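Local coordinates for protein putative marr-family transcriptional repressor (Streptomyces coelicolor, PDB 3ZPL) that binds DNA through a winged-helix domain and probably regulates transcription as a MarR-family repressor, at residues A[64-69]-A[116-121]. Sequence-based numbering, arbitrary orientation.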
loop_
_atom_site.group_PDB
_atom_site.type_symbol
_atom_site.label_atom_id
_atom_site.label_comp_id
_atom_site.label_asym_id
_atom_site.label_seq_id
_atom_site.Cartn_x
_atom_site.Cartn_y
_atom_site.Cartn_z
ATOM N N LYS A 64 -2.168 -14.027 -11.488
ATOM C CA LYS A 64 -3.171 -14.944 -10.983
ATOM C C LYS A 64 -3.885 -15.720 -12.097
ATOM O O LYS A 64 -4.272 -16.874 -11.891
ATOM C CB LYS A 64 -4.182 -14.245 -10.093
ATOM C CG LYS A 64 -5.075 -15.235 -9.369
ATOM C CD LYS A 64 -4.303 -16.361 -8.699
ATOM C CE LYS A 64 -5.250 -17.409 -8.154
ATOM N NZ LYS A 64 -4.497 -18.576 -7.619
ATOM N N LEU A 65 -4.093 -15.088 -13.252
ATOM C CA LEU A 65 -4.745 -15.768 -14.403
ATOM C C LEU A 65 -3.796 -16.795 -15.000
ATOM O O LEU A 65 -4.158 -17.963 -15.171
ATOM C CB LEU A 65 -5.134 -14.767 -15.482
ATOM C CG LEU A 65 -6.144 -13.692 -15.090
ATOM C CD1 LEU A 65 -6.433 -12.801 -16.282
ATOM C CD2 LEU A 65 -7.419 -14.322 -14.559
ATOM N N ALA A 66 -2.557 -16.367 -15.245
ATOM C CA ALA A 66 -1.477 -17.271 -15.664
ATOM C C ALA A 66 -1.383 -18.547 -14.807
ATOM O O ALA A 66 -1.061 -19.612 -15.307
ATOM C CB ALA A 66 -0.146 -16.530 -15.646
ATOM N N GLU A 67 -1.675 -18.406 -13.521
ATOM C CA GLU A 67 -1.710 -19.528 -12.591
ATOM C C GLU A 67 -2.997 -20.338 -12.620
ATOM O O GLU A 67 -3.027 -21.448 -12.106
ATOM C CB GLU A 67 -1.551 -19.019 -11.161
ATOM C CG GLU A 67 -0.142 -18.668 -10.740
ATOM C CD GLU A 67 -0.081 -18.376 -9.260
ATOM O OE1 GLU A 67 -1.098 -17.842 -8.716
ATOM O OE2 GLU A 67 0.980 -18.689 -8.642
ATOM N N SER A 68 -4.063 -19.779 -13.173
ATOM C CA SER A 68 -5.371 -20.421 -13.103
ATOM C C SER A 68 -5.559 -21.517 -14.137
ATOM O O SER A 68 -4.860 -21.560 -15.154
ATOM C CB SER A 68 -6.474 -19.381 -13.293
ATOM O OG SER A 68 -6.365 -18.355 -12.326
ATOM N N PRO A 69 -6.529 -22.404 -13.896
ATOM C CA PRO A 69 -6.870 -23.375 -14.935
ATOM C C PRO A 69 -7.374 -22.648 -16.160
ATOM O O PRO A 69 -8.117 -21.675 -16.047
ATOM C CB PRO A 69 -7.983 -24.219 -14.294
ATOM C CG PRO A 69 -7.795 -24.054 -12.827
ATOM C CD PRO A 69 -7.270 -22.651 -12.643
ATOM N N ALA A 116 -12.347 -13.504 -17.276
ATOM C CA ALA A 116 -11.153 -12.772 -17.693
ATOM C C ALA A 116 -10.105 -13.816 -18.076
ATOM O O ALA A 116 -9.740 -14.654 -17.270
ATOM C CB ALA A 116 -10.644 -11.902 -16.559
ATOM N N ILE A 117 -9.673 -13.777 -19.324
ATOM C CA ILE A 117 -8.759 -14.763 -19.859
ATOM C C ILE A 117 -7.480 -14.057 -20.282
ATOM O O ILE A 117 -7.531 -13.004 -20.937
ATOM C CB ILE A 117 -9.351 -15.454 -21.100
ATOM C CG1 ILE A 117 -10.721 -16.066 -20.770
ATOM C CG2 ILE A 117 -8.379 -16.510 -21.618
ATOM C CD1 ILE A 117 -11.547 -16.438 -21.975
ATOM N N LEU A 118 -6.345 -14.625 -19.886
ATOM C CA LEU A 118 -5.038 -14.104 -20.266
ATOM C C LEU A 118 -4.704 -14.495 -21.697
ATOM O O LEU A 118 -4.689 -15.676 -22.013
ATOM C CB LEU A 118 -3.981 -14.678 -19.322
ATOM C CG LEU A 118 -2.493 -14.357 -19.561
ATOM C CD1 LEU A 118 -2.247 -12.860 -19.477
ATOM C CD2 LEU A 118 -1.644 -15.100 -18.537
ATOM N N THR A 119 -4.441 -13.515 -22.557
ATOM C CA THR A 119 -4.057 -13.789 -23.941
ATOM C C THR A 119 -2.660 -14.379 -24.030
ATOM O O THR A 119 -1.912 -14.333 -23.073
ATOM C CB THR A 119 -4.024 -12.499 -24.774
ATOM O OG1 THR A 119 -3.068 -11.603 -24.206
ATOM C CG2 THR A 119 -5.401 -11.849 -24.812
ATOM N N ASP A 120 -2.304 -14.919 -25.190
ATOM C CA ASP A 120 -0.917 -15.337 -25.439
ATOM C C ASP A 120 0.070 -14.191 -25.203
ATOM O O ASP A 120 1.033 -14.336 -24.455
ATOM C CB ASP A 120 -0.737 -15.849 -26.872
ATOM C CG ASP A 120 -1.358 -17.230 -27.098
ATOM O OD1 ASP A 120 -1.482 -18.008 -26.110
ATOM O OD2 ASP A 120 -1.690 -17.538 -28.278
ATOM N N GLU A 121 -0.183 -13.046 -25.818
ATOM C CA GLU A 121 0.712 -11.897 -25.688
ATOM C C GLU A 121 0.878 -11.465 -24.240
ATOM O O GLU A 121 1.961 -11.025 -23.835
ATOM C CB GLU A 121 0.176 -10.736 -26.510
ATOM C CG GLU A 121 1.227 -9.821 -27.120
ATOM C CD GLU A 121 2.302 -10.540 -27.910
ATOM O OE1 GLU A 121 3.074 -11.267 -27.281
ATOM O OE2 GLU A 121 2.397 -10.377 -29.145
#
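Leu-65 and Leu-118 meet where the C-terminal end of helix 56-66 lies against strand 114-118, the middle strand of the three-stranded sheet in the winged-helix domain of this MarR-family protein. Each points its CB at the other segment, and the two CB atoms come within 4.0 Å, but beyond that point the side chains part. In Leu-65, CG stands anti to the carbonyl carbon (chi1 -62°), and the isopropyl end lies against the strand backbone. Its CD2 is 3.6 Å from the carbonyl O of Ala-116. Its CD1 lies near the backbone N of Leu-118 and reaches the methyl of Ala-116 at 4.3 Å. Leu-118 takes the other course. Its CG is anti to the backbone N (chi1 176°), and its CD2 turns to Ala-66. Ile-117, between Ala-116 and Leu-118, turns its CB away, onto the opposite face of the sheet.

No hydrogen bond crosses the contact; the two segments are joined by apolar packing, mostly between buried residues. The strand's backbone hydrogen bonds go instead to its two neighbours: Ala-116 with Leu-73 and Leu-118 with Arg-71 on one side, Ile-117 with Arg-103 on the other. Leu-78 of helix 75-82 touches both Leu-65 and Ala-116, while from helix 120-142 Tyr-123 touches Leu-118 and Leu-126 touches Ala-66. The contact thus ties helix 56-66 to the sheet just before the chain enters helix 120-142, with Thr-119 as N-cap. Within 64-69, Ser-68 OG donates a 2.6 Å hydrogen bond to Lys-64 O. Across the contact, Leu-118 CD2 sits 3.6 Å from Ala-66 CB and equally close to Ala-66 CA.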